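Histone-lysine N-methyltransferase, H3 lysine-9 specific SUVH6 (Arabidopsis thaliana, PDB 6A5K) transfers methyl groups from S-adenosylmethionine to a specific lysine of the histone H3 tail and probably reads non-CG DNA methylation through its SRA domain. Local coordinates at residues 75-81 against 186-192; 102-108 against 163-169; 383-389 against 437-443. The protein carries 1 engineered substitution. One frame throughout, in Å; residues are numbered along the deposited sequence.

Contact 1: 75-81 against 186-192; sequences GDEFQYR and KGGNYVY
A classic beta bulge interrupts the antiparallel pairing of 75-81 with 186-192: N189 and Y190 both face F78, and F78 O accepts from N189 N (2.7 Å) and Y190 N (3.0 Å). F78 and Y190 form a hydrogen-bonded pair, with F78 N to Y190 O at 3.0 Å; E77 and V191 form the neighbouring non-hydrogen-bonded pair, CA atoms 4.6 Å apart. Pairing continues through Y192 N to D76 O (2.9 Å) and G75 N to Y192 O (2.7 Å), where G75 has phi 100°. Beyond the bulge, N189 ND2 donates to Q79 O at 2.9 Å, and one water joins Q79 OE1 to G187 N, each at 2.7 Å. F78 and Y190, both m, share one face, CD1 to CB 4.4 Å; helices 5-29 and 81-87 also touch F78. E77 OE1 lies 3.5 Å from G188 CA, where a CB would clash with it. In this SRA sheet F78 O thus serves two amides, while buried D76 and E77 find countercharges outside the pair, R7 and K177.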
loop_
_atom_site.group_PDB
_atom_site.type_symbol
_atom_site.label_atom_id
_atom_site.label_comp_id
_atom_site.label_asym_id
_atom_site.label_seq_id
_atom_site.Cartn_x
_atom_site.Cartn_y
_atom_site.Cartn_z
ATOM N N GLY A 75 0.579 -11.416 7.322
ATOM C CA GLY A 75 0.143 -10.886 6.042
ATOM C C GLY A 75 0.869 -9.619 5.616
ATOM O O GLY A 75 0.824 -9.256 4.434
ATOM N N ASP A 76 1.545 -8.956 6.558
ATOM C CA ASP A 76 2.277 -7.722 6.250
ATOM C C ASP A 76 3.304 -7.967 5.147
ATOM O O ASP A 76 3.925 -9.030 5.088
ATOM C CB ASP A 76 2.989 -7.164 7.485
ATOM C CG ASP A 76 2.055 -6.404 8.424
ATOM O OD1 ASP A 76 0.875 -6.177 8.068
ATOM O OD2 ASP A 76 2.512 -6.027 9.527
ATOM N N GLU A 77 3.486 -6.979 4.279
ATOM C CA GLU A 77 4.413 -7.124 3.164
ATOM C C GLU A 77 5.487 -6.050 3.180
ATOM O O GLU A 77 5.289 -4.962 3.732
ATOM C CB GLU A 77 3.656 -7.100 1.831
ATOM C CG GLU A 77 2.640 -8.239 1.719
ATOM C CD GLU A 77 2.253 -8.553 0.287
ATOM O OE1 GLU A 77 2.642 -7.782 -0.616
ATOM O OE2 GLU A 77 1.574 -9.585 0.068
ATOM N N PHE A 78 6.618 -6.385 2.567
ATOM C CA PHE A 78 7.810 -5.555 2.542
ATOM C C PHE A 78 8.424 -5.628 1.145
ATOM O O PHE A 78 8.424 -6.692 0.519
ATOM C CB PHE A 78 8.815 -6.029 3.595
ATOM C CG PHE A 78 8.187 -6.328 4.927
ATOM C CD1 PHE A 78 7.762 -7.618 5.236
ATOM C CD2 PHE A 78 7.983 -5.317 5.854
ATOM C CE1 PHE A 78 7.158 -7.890 6.451
ATOM C CE2 PHE A 78 7.385 -5.584 7.080
ATOM C CZ PHE A 78 6.973 -6.876 7.375
ATOM N N GLN A 79 8.926 -4.505 0.647
ATOM C CA GLN A 79 9.609 -4.499 -0.644
ATOM C C GLN A 79 11.072 -4.904 -0.487
ATOM O O GLN A 79 11.606 -5.703 -1.265
ATOM C CB GLN A 79 9.532 -3.121 -1.302
ATOM C CG GLN A 79 10.163 -3.089 -2.695
ATOM C CD GLN A 79 10.177 -1.703 -3.301
ATOM O OE1 GLN A 79 9.404 -0.835 -2.902
ATOM N NE2 GLN A 79 11.063 -1.485 -4.267
ATOM N N TYR A 80 11.713 -4.353 0.535
ATOM C CA TYR A 80 13.136 -4.566 0.745
ATOM C C TYR A 80 13.422 -5.402 1.984
ATOM O O TYR A 80 12.763 -5.253 3.017
ATOM C CB TYR A 80 13.858 -3.230 0.869
ATOM C CG TYR A 80 13.774 -2.337 -0.347
ATOM C CD1 TYR A 80 14.626 -2.523 -1.426
ATOM C CD2 TYR A 80 12.876 -1.270 -0.396
ATOM C CE1 TYR A 80 14.576 -1.695 -2.525
ATOM C CE2 TYR A 80 12.819 -0.439 -1.504
ATOM C CZ TYR A 80 13.674 -0.656 -2.559
ATOM O OH TYR A 80 13.640 0.162 -3.661
ATOM N N ARG A 81 14.424 -6.267 1.878
ATOM C CA ARG A 81 14.892 -7.035 3.019
ATOM C C ARG A 81 15.294 -6.113 4.166
ATOM O O ARG A 81 15.115 -6.457 5.337
ATOM C CB ARG A 81 16.073 -7.923 2.612
ATOM C CG ARG A 81 15.906 -9.398 2.945
ATOM C CD ARG A 81 17.213 -10.134 2.704
ATOM N NE ARG A 81 17.149 -11.554 3.038
ATOM C CZ ARG A 81 16.863 -12.511 2.161
ATOM N NH1 ARG A 81 16.604 -12.203 0.895
ATOM N NH2 ARG A 81 16.831 -13.777 2.552
ATOM N N LYS A 186 9.327 -2.726 -7.425
ATOM C CA LYS A 186 8.286 -2.219 -6.537
ATOM C C LYS A 186 7.268 -3.298 -6.207
ATOM O O LYS A 186 7.079 -4.248 -6.968
ATOM C CB LYS A 186 7.572 -1.015 -7.159
ATOM C CG LYS A 186 6.740 -1.370 -8.380
ATOM C CD LYS A 186 5.516 -0.481 -8.495
ATOM C CE LYS A 186 5.864 0.893 -9.013
ATOM N NZ LYS A 186 4.672 1.617 -9.538
ATOM N N GLY A 187 6.613 -3.141 -5.066
ATOM C CA GLY A 187 5.638 -4.112 -4.616
ATOM C C GLY A 187 6.194 -4.939 -3.475
ATOM O O GLY A 187 7.395 -4.920 -3.212
ATOM N N GLY A 188 5.316 -5.663 -2.794
ATOM C CA GLY A 188 5.740 -6.556 -1.734
ATOM C C GLY A 188 6.526 -7.722 -2.299
ATOM O O GLY A 188 6.041 -8.450 -3.163
ATOM N N ASN A 189 7.753 -7.894 -1.823
ATOM C CA ASN A 189 8.585 -9.014 -2.251
ATOM C C ASN A 189 8.711 -10.048 -1.148
ATOM O O ASN A 189 9.162 -11.164 -1.379
ATOM C CB ASN A 189 9.962 -8.520 -2.671
ATOM C CG ASN A 189 9.905 -7.676 -3.911
ATOM O OD1 ASN A 189 9.244 -8.039 -4.886
ATOM N ND2 ASN A 189 10.575 -6.533 -3.882
ATOM N N TYR A 190 8.302 -9.656 0.053
ATOM C CA TYR A 190 8.364 -10.511 1.228
ATOM C C TYR A 190 7.067 -10.406 2.014
ATOM O O TYR A 190 6.480 -9.332 2.103
ATOM C CB TYR A 190 9.550 -10.122 2.120
ATOM C CG TYR A 190 10.868 -10.148 1.396
ATOM C CD1 TYR A 190 11.374 -9.004 0.785
ATOM C CD2 TYR A 190 11.601 -11.327 1.297
ATOM C CE1 TYR A 190 12.582 -9.036 0.102
ATOM C CE2 TYR A 190 12.800 -11.363 0.620
ATOM C CZ TYR A 190 13.289 -10.220 0.029
ATOM O OH TYR A 190 14.487 -10.272 -0.644
ATOM N N VAL A 191 6.634 -11.524 2.587
ATOM C CA VAL A 191 5.403 -11.567 3.370
ATOM C C VAL A 191 5.631 -12.240 4.719
ATOM O O VAL A 191 6.196 -13.337 4.786
ATOM C CB VAL A 191 4.286 -12.324 2.610
ATOM C CG1 VAL A 191 2.984 -12.305 3.397
ATOM C CG2 VAL A 191 4.086 -11.724 1.225
ATOM N N TYR A 192 5.197 -11.586 5.796
ATOM C CA TYR A 192 5.218 -12.205 7.119
ATOM C C TYR A 192 4.087 -13.233 7.261
ATOM O O TYR A 192 2.909 -12.866 7.317
ATOM C CB TYR A 192 5.110 -11.147 8.224
ATOM C CG TYR A 192 5.082 -11.770 9.602
ATOM C CD1 TYR A 192 5.979 -12.779 9.940
ATOM C CD2 TYR A 192 4.145 -11.382 10.545
ATOM C CE1 TYR A 192 5.952 -13.371 11.183
ATOM C CE2 TYR A 192 4.115 -11.966 11.804
ATOM C CZ TYR A 192 5.020 -12.956 12.113
ATOM O OH TYR A 192 4.993 -13.544 13.349
HETATM O O HOH W 1 6.740 -1.149 -3.214
HETATM O O HOH W 2 15.487 -12.896 -1.257
#

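Contact 2: 102-108 against 163-169; sequences YGKAKVA and TSIEKQT
V107, K167 and Y102 each bury just over 50 Å² here, and together they describe how one end of a helix settles across a strand. Strand 105-108 and helix 163-167 cross almost at right angles, at -97°, with axes 7.4 Å apart at closest approach; the nearest CA atoms, those of V107 and S164, are 5.0 Å apart. V107 (phi/psi -126/152°, chi1 m) sits at the middle. Its CG1 lies 3.9 Å from T163 CG2 and 3.8 Å from K167 CG, while its CB is 3.7 Å from S164 OG and 3.6 Å from T169 OG1.

K167, with chi1 and chi2 both m, extends along the strand, bringing CE to 3.7 Å from CD1 at the edge of the Y102 ring and NZ to 3.8 Å from A105 CB. Y102 (chi1 t) also meets T169, CE2 to CG2 3.8 Å, and both side chains touch L66. Y102 opens a type II' turn to A105, with G103 at phi 62°, so the ring stands at the hairpin end joining strands 97-102 and 105-113.

Polar links flank this patch. A108 N donates to S164 OG at 3.1 Å; one water bridges K106 N (3.0 Å) and T163 OG1 (3.1 Å), itself hydrogen-bonded to L159 O, and another lies 2.6 Å from each of A108 O, S164 OG and T169 OG1. Q168, the first residue past the helix, has phi 53°, and the chain then turns into strand 171-176, parallel to 105-113: a helix packed across the curled beta sheet of an SRA domain.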
loop_
_atom_site.group_PDB
_atom_site.type_symbol
_atom_site.label_atom_id
_atom_site.label_comp_id
_atom_site.label_asym_id
_atom_site.label_seq_id
_atom_site.Cartn_x
_atom_site.Cartn_y
_atom_site.Cartn_z
ATOM N N TYR A 102 19.655 -18.626 23.878
ATOM C CA TYR A 102 18.522 -19.184 24.607
ATOM C C TYR A 102 19.024 -20.198 25.615
ATOM O O TYR A 102 19.380 -21.315 25.245
ATOM C CB TYR A 102 17.521 -19.841 23.655
ATOM C CG TYR A 102 16.254 -20.313 24.332
ATOM C CD1 TYR A 102 16.180 -21.557 24.937
ATOM C CD2 TYR A 102 15.127 -19.510 24.356
ATOM C CE1 TYR A 102 15.021 -21.983 25.556
ATOM C CE2 TYR A 102 13.965 -19.930 24.963
ATOM C CZ TYR A 102 13.915 -21.160 25.565
ATOM O OH TYR A 102 12.753 -21.567 26.175
ATOM N N GLY A 103 19.044 -19.813 26.886
ATOM C CA GLY A 103 19.675 -20.632 27.905
ATOM C C GLY A 103 21.147 -20.764 27.567
ATOM O O GLY A 103 21.827 -19.762 27.351
ATOM N N LYS A 104 21.633 -22.000 27.507
ATOM C CA LYS A 104 23.008 -22.277 27.106
ATOM C C LYS A 104 23.121 -22.424 25.601
ATOM O O LYS A 104 24.217 -22.563 25.060
ATOM C CB LYS A 104 23.523 -23.552 27.769
ATOM C CG LYS A 104 23.764 -23.455 29.255
ATOM C CD LYS A 104 24.330 -24.770 29.753
ATOM C CE LYS A 104 24.848 -24.667 31.167
ATOM N NZ LYS A 104 25.931 -23.651 31.302
ATOM N N ALA A 105 21.982 -22.405 24.926
ATOM C CA ALA A 105 21.958 -22.664 23.501
ATOM C C ALA A 105 21.613 -21.419 22.692
ATOM O O ALA A 105 21.561 -20.302 23.216
ATOM C CB ALA A 105 20.965 -23.775 23.198
ATOM N N LYS A 106 21.401 -21.632 21.402
ATOM C CA LYS A 106 20.854 -20.605 20.534
ATOM C C LYS A 106 19.713 -21.224 19.755
ATOM O O LYS A 106 19.797 -22.383 19.349
ATOM C CB LYS A 106 21.922 -20.044 19.592
ATOM C CG LYS A 106 23.011 -19.253 20.302
ATOM C CD LYS A 106 24.245 -19.095 19.431
ATOM C CE LYS A 106 25.310 -18.253 20.130
ATOM N NZ LYS A 106 26.600 -18.238 19.383
ATOM N N VAL A 107 18.635 -20.468 19.580
ATOM C CA VAL A 107 17.508 -20.936 18.793
ATOM C C VAL A 107 17.217 -19.911 17.718
ATOM O O VAL A 107 17.511 -18.727 17.892
ATOM C CB VAL A 107 16.243 -21.165 19.646
ATOM C CG1 VAL A 107 16.488 -22.255 20.687
ATOM C CG2 VAL A 107 15.781 -19.858 20.299
ATOM N N ALA A 108 16.655 -20.365 16.604
ATOM C CA ALA A 108 16.286 -19.448 15.533
ATOM C C ALA A 108 15.172 -18.516 15.982
ATOM O O ALA A 108 14.263 -18.922 16.708
ATOM C CB ALA A 108 15.858 -20.212 14.299
ATOM N N THR A 163 18.276 -26.558 16.977
ATOM C CA THR A 163 18.007 -26.445 18.408
ATOM C C THR A 163 16.563 -26.027 18.678
ATOM O O THR A 163 15.966 -26.412 19.694
ATOM C CB THR A 163 18.979 -25.444 19.064
ATOM O OG1 THR A 163 20.326 -25.842 18.780
ATOM C CG2 THR A 163 18.778 -25.377 20.580
ATOM N N SER A 164 15.994 -25.247 17.759
ATOM C CA SER A 164 14.583 -24.870 17.862
ATOM C C SER A 164 13.675 -26.093 17.986
ATOM O O SER A 164 12.650 -26.045 18.662
ATOM C CB SER A 164 14.153 -24.028 16.652
ATOM O OG SER A 164 14.682 -22.714 16.720
ATOM N N ILE A 165 14.058 -27.182 17.324
ATOM C CA ILE A 165 13.323 -28.442 17.415
ATOM C C ILE A 165 13.257 -28.951 18.851
ATOM O O ILE A 165 12.185 -29.308 19.352
ATOM C CB ILE A 165 13.963 -29.531 16.533
ATOM C CG1 ILE A 165 13.979 -29.086 15.070
ATOM C CG2 ILE A 165 13.221 -30.855 16.679
ATOM C CD1 ILE A 165 14.740 -30.024 14.153
ATOM N N GLU A 166 14.408 -28.975 19.513
ATOM C CA GLU A 166 14.476 -29.475 20.886
ATOM C C GLU A 166 13.762 -28.555 21.863
ATOM O O GLU A 166 13.093 -29.030 22.780
ATOM C CB GLU A 166 15.923 -29.663 21.343
ATOM C CG GLU A 166 16.854 -30.235 20.298
ATOM C CD GLU A 166 18.318 -30.043 20.665
ATOM O OE1 GLU A 166 18.601 -29.705 21.838
ATOM O OE2 GLU A 166 19.184 -30.246 19.788
ATOM N N LYS A 167 13.899 -27.244 21.676
ATOM C CA LYS A 167 13.269 -26.305 22.605
ATOM C C LYS A 167 11.798 -26.043 22.269
ATOM O O LYS A 167 11.037 -25.567 23.117
ATOM C CB LYS A 167 14.041 -24.983 22.634
ATOM C CG LYS A 167 15.525 -25.134 22.923
ATOM C CD LYS A 167 15.771 -25.565 24.353
ATOM C CE LYS A 167 17.141 -25.108 24.825
ATOM N NZ LYS A 167 18.200 -26.090 24.461
ATOM N N GLN A 168 11.408 -26.363 21.037
ATOM C CA GLN A 168 10.059 -26.086 20.542
ATOM C C GLN A 168 9.695 -24.619 20.737
ATOM O O GLN A 168 8.598 -24.282 21.179
ATOM C CB GLN A 168 9.035 -27.000 21.216
ATOM C CG GLN A 168 9.073 -28.421 20.673
ATOM C CD GLN A 168 8.725 -28.477 19.194
ATOM O OE1 GLN A 168 7.590 -28.204 18.800
ATOM N NE2 GLN A 168 9.709 -28.816 18.365
ATOM N N THR A 169 10.644 -23.756 20.401
ATOM C CA THR A 169 10.447 -22.313 20.441
ATOM C C THR A 169 9.976 -21.800 19.079
ATOM O O THR A 169 10.330 -22.367 18.046
ATOM C CB THR A 169 11.742 -21.600 20.855
ATOM O OG1 THR A 169 12.842 -22.177 20.143
ATOM C CG2 THR A 169 11.980 -21.760 22.350
HETATM O O HOH W 3 22.463 -24.306 20.463
HETATM O O HOH W 4 13.080 -20.961 17.816
#

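Contact 3: 383-389 against 437-443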
loop_
_atom_site.group_PDB
_atom_site.type_symbol
_atom_site.label_atom_id
_atom_site.label_comp_id
_atom_site.label_asym_id
_atom_site.label_seq_id
_atom_site.Cartn_x
_atom_site.Cartn_y
_atom_site.Cartn_z
ATOM N N VAL A 383 -15.498 9.322 -8.261
ATOM C CA VAL A 383 -16.315 9.834 -9.357
ATOM C C VAL A 383 -17.770 9.991 -8.930
ATOM O O VAL A 383 -18.323 9.126 -8.249
ATOM C CB VAL A 383 -16.224 8.911 -10.595
ATOM C CG1 VAL A 383 -17.218 9.339 -11.672
ATOM C CG2 VAL A 383 -14.808 8.911 -11.150
ATOM N N GLY A 384 -18.377 11.105 -9.337
ATOM C CA GLY A 384 -19.775 11.381 -9.066
ATOM C C GLY A 384 -20.169 12.676 -9.756
ATOM O O GLY A 384 -19.502 13.103 -10.698
ATOM N N GLU A 385 -21.240 13.309 -9.290
ATOM C CA GLU A 385 -21.656 14.597 -9.843
ATOM C C GLU A 385 -20.997 15.733 -9.068
ATOM O O GLU A 385 -21.107 15.783 -7.844
ATOM C CB GLU A 385 -23.178 14.769 -9.795
ATOM C CG GLU A 385 -23.997 13.517 -10.054
ATOM C CD GLU A 385 -25.498 13.778 -9.936
ATOM O OE1 GLU A 385 -25.966 14.828 -10.433
ATOM O OE2 GLU A 385 -26.208 12.941 -9.339
ATOM N N LEU A 386 -20.317 16.633 -9.775
ATOM C CA LEU A 386 -19.770 17.847 -9.165
ATOM C C LEU A 386 -20.891 18.816 -8.814
ATOM O O LEU A 386 -21.685 19.184 -9.676
ATOM C CB LEU A 386 -18.779 18.550 -10.103
ATOM C CG LEU A 386 -17.281 18.241 -10.050
ATOM C CD1 LEU A 386 -16.782 18.220 -8.612
ATOM C CD2 LEU A 386 -16.946 16.943 -10.777
ATOM N N LEU A 387 -20.940 19.244 -7.558
ATOM C CA LEU A 387 -21.978 20.168 -7.095
ATOM C C LEU A 387 -21.386 21.274 -6.233
ATOM O O LEU A 387 -20.429 21.042 -5.507
ATOM C CB LEU A 387 -23.043 19.423 -6.281
ATOM C CG LEU A 387 -23.887 18.318 -6.918
ATOM C CD1 LEU A 387 -24.807 17.704 -5.876
ATOM C CD2 LEU A 387 -24.691 18.853 -8.107
ATOM N N GLU A 388 -21.959 22.472 -6.305
ATOM C CA GLU A 388 -21.727 23.471 -5.265
ATOM C C GLU A 388 -22.100 22.851 -3.925
ATOM O O GLU A 388 -23.066 22.086 -3.854
ATOM C CB GLU A 388 -22.563 24.737 -5.498
ATOM C CG GLU A 388 -22.374 25.387 -6.852
ATOM C CD GLU A 388 -23.290 26.582 -7.051
ATOM O OE1 GLU A 388 -22.780 27.673 -7.378
ATOM O OE2 GLU A 388 -24.519 26.430 -6.878
ATOM N N ASP A 389 -21.348 23.178 -2.875
ATOM C CA ASP A 389 -21.627 22.645 -1.537
ATOM C C ASP A 389 -23.089 22.826 -1.137
ATOM O O ASP A 389 -23.708 21.901 -0.620
ATOM C CB ASP A 389 -20.729 23.302 -0.481
ATOM C CG ASP A 389 -19.288 22.819 -0.549
ATOM O OD1 ASP A 389 -19.018 21.788 -1.207
ATOM O OD2 ASP A 389 -18.422 23.467 0.077
ATOM N N SER A 437 -12.134 24.645 -1.134
ATOM C CA SER A 437 -13.002 24.596 -2.307
ATOM C C SER A 437 -14.469 24.723 -1.900
ATOM O O SER A 437 -14.855 24.323 -0.805
ATOM C CB SER A 437 -12.778 23.293 -3.085
ATOM O OG SER A 437 -13.867 23.012 -3.954
ATOM N N GLY A 438 -15.288 25.279 -2.783
ATOM C CA GLY A 438 -16.708 25.374 -2.511
ATOM C C GLY A 438 -17.486 24.254 -3.174
ATOM O O GLY A 438 -18.701 24.363 -3.371
ATOM N N PHE A 439 -16.797 23.171 -3.522
ATOM C CA PHE A 439 -17.448 22.093 -4.265
ATOM C C PHE A 439 -17.336 20.716 -3.621
ATOM O O PHE A 439 -16.416 20.440 -2.856
ATOM C CB PHE A 439 -16.899 22.040 -5.690
ATOM C CG PHE A 439 -17.240 23.261 -6.503
ATOM C CD1 PHE A 439 -16.483 24.417 -6.388
ATOM C CD2 PHE A 439 -18.335 23.263 -7.352
ATOM C CE1 PHE A 439 -16.797 25.546 -7.121
ATOM C CE2 PHE A 439 -18.654 24.390 -8.089
ATOM C CZ PHE A 439 -17.889 25.531 -7.970
ATOM N N THR A 440 -18.291 19.860 -3.971
ATOM C CA THR A 440 -18.439 18.527 -3.393
ATOM C C THR A 440 -18.782 17.543 -4.506
ATOM O O THR A 440 -19.457 17.906 -5.474
ATOM C CB THR A 440 -19.545 18.516 -2.302
ATOM O OG1 THR A 440 -19.114 19.294 -1.179
ATOM C CG2 THR A 440 -19.888 17.090 -1.834
ATOM N N ILE A 441 -18.303 16.311 -4.388
ATOM C CA ILE A 441 -18.674 15.266 -5.329
ATOM C C ILE A 441 -19.759 14.390 -4.711
ATOM O O ILE A 441 -19.564 13.807 -3.643
ATOM C CB ILE A 441 -17.466 14.388 -5.727
ATOM C CG1 ILE A 441 -16.323 15.246 -6.271
ATOM C CG2 ILE A 441 -17.881 13.368 -6.767
ATOM C CD1 ILE A 441 -14.971 14.574 -6.181
ATOM N N ASP A 442 -20.906 14.325 -5.381
ATOM C CA ASP A 442 -22.046 13.539 -4.928
ATOM C C ASP A 442 -22.085 12.231 -5.704
ATOM O O ASP A 442 -22.396 12.223 -6.893
ATOM C CB ASP A 442 -23.346 14.331 -5.120
ATOM C CG ASP A 442 -24.589 13.580 -4.635
ATOM O OD1 ASP A 442 -24.503 12.383 -4.298
ATOM O OD2 ASP A 442 -25.673 14.201 -4.597
ATOM N N ALA A 443 -21.780 11.126 -5.028
ATOM C CA ALA A 443 -21.771 9.818 -5.678
ATOM C C ALA A 443 -22.944 8.932 -5.248
ATOM O O ALA A 443 -22.895 7.712 -5.419
ATOM C CB ALA A 443 -20.443 9.104 -5.396
HETATM O O HOH W 5 -24.840 11.306 -7.644
HETATM O O HOH W 6 -27.033 14.787 -6.706
#
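The small antiparallel sheet of the SET domain, in which strand 436-442 lies between 385-388 and 402-406, supplies this contact. Its pairing is regular. E385 and D442, and likewise L387 and T440, exchange N-to-O hydrogen bonds of 2.9 Å in both directions. L386 with I441 lies between them and E388 with F439 follows, both non-hydrogen-bonded, their CA atoms 4.8 and 4.6 Å apart.

L386 CD1 meets I441 CG1 at 3.8 Å on one face, which L276 and I405 adjoin. On the other, L387 CD1 lies 3.8 Å from D442 CB, and A392 of helix 389-394 touches L387 and T440. At the E385 end a water bridges E385 OE2 and D442 O, each at 2.7 Å; D442 OD2 has N398 as a partner. G384 passes so close that a CB would clash with D442 O and I441 CG2.

E388 occupies the N-cap position, and D389 begins the helix while still tied to the sheet: its N donates to G438 O at 2.9 Å, and T440 OG1 donates to D389 OD1 at a very short 2.5 Å. Across the corner at G438, F439 N donates to S437 OG at 3.0 Å, closing an ST turn; R474 O is another partner of that hydroxyl. At the A443 end a side chain lies about 7 Å from bound S-adenosylmethionine, and at D389 a helix starts, both within the SET-domain fold.

Two ways of joining distant chain segments recur here: strand pairing in contacts 1 and 3, and a helix laid across a strand in contact 2. Contacts 1 and 2 both reach the same curled SRA sheet, their centres 27 Å apart, but contact 1 is buried near the middle of the molecule, whereas contact 2 is partly exposed at a remote end. Contact 3 is buried too, in the SET domain, on the opposite side of the chain's centre from contact 2 and 61 Å from it between centres. Main-chain hydrogen bonds dominate both strand pairs, bulged in contact 1 and regular in contact 3; contact 2 relies on apolar side chains, one serine hydroxyl and bridging waters.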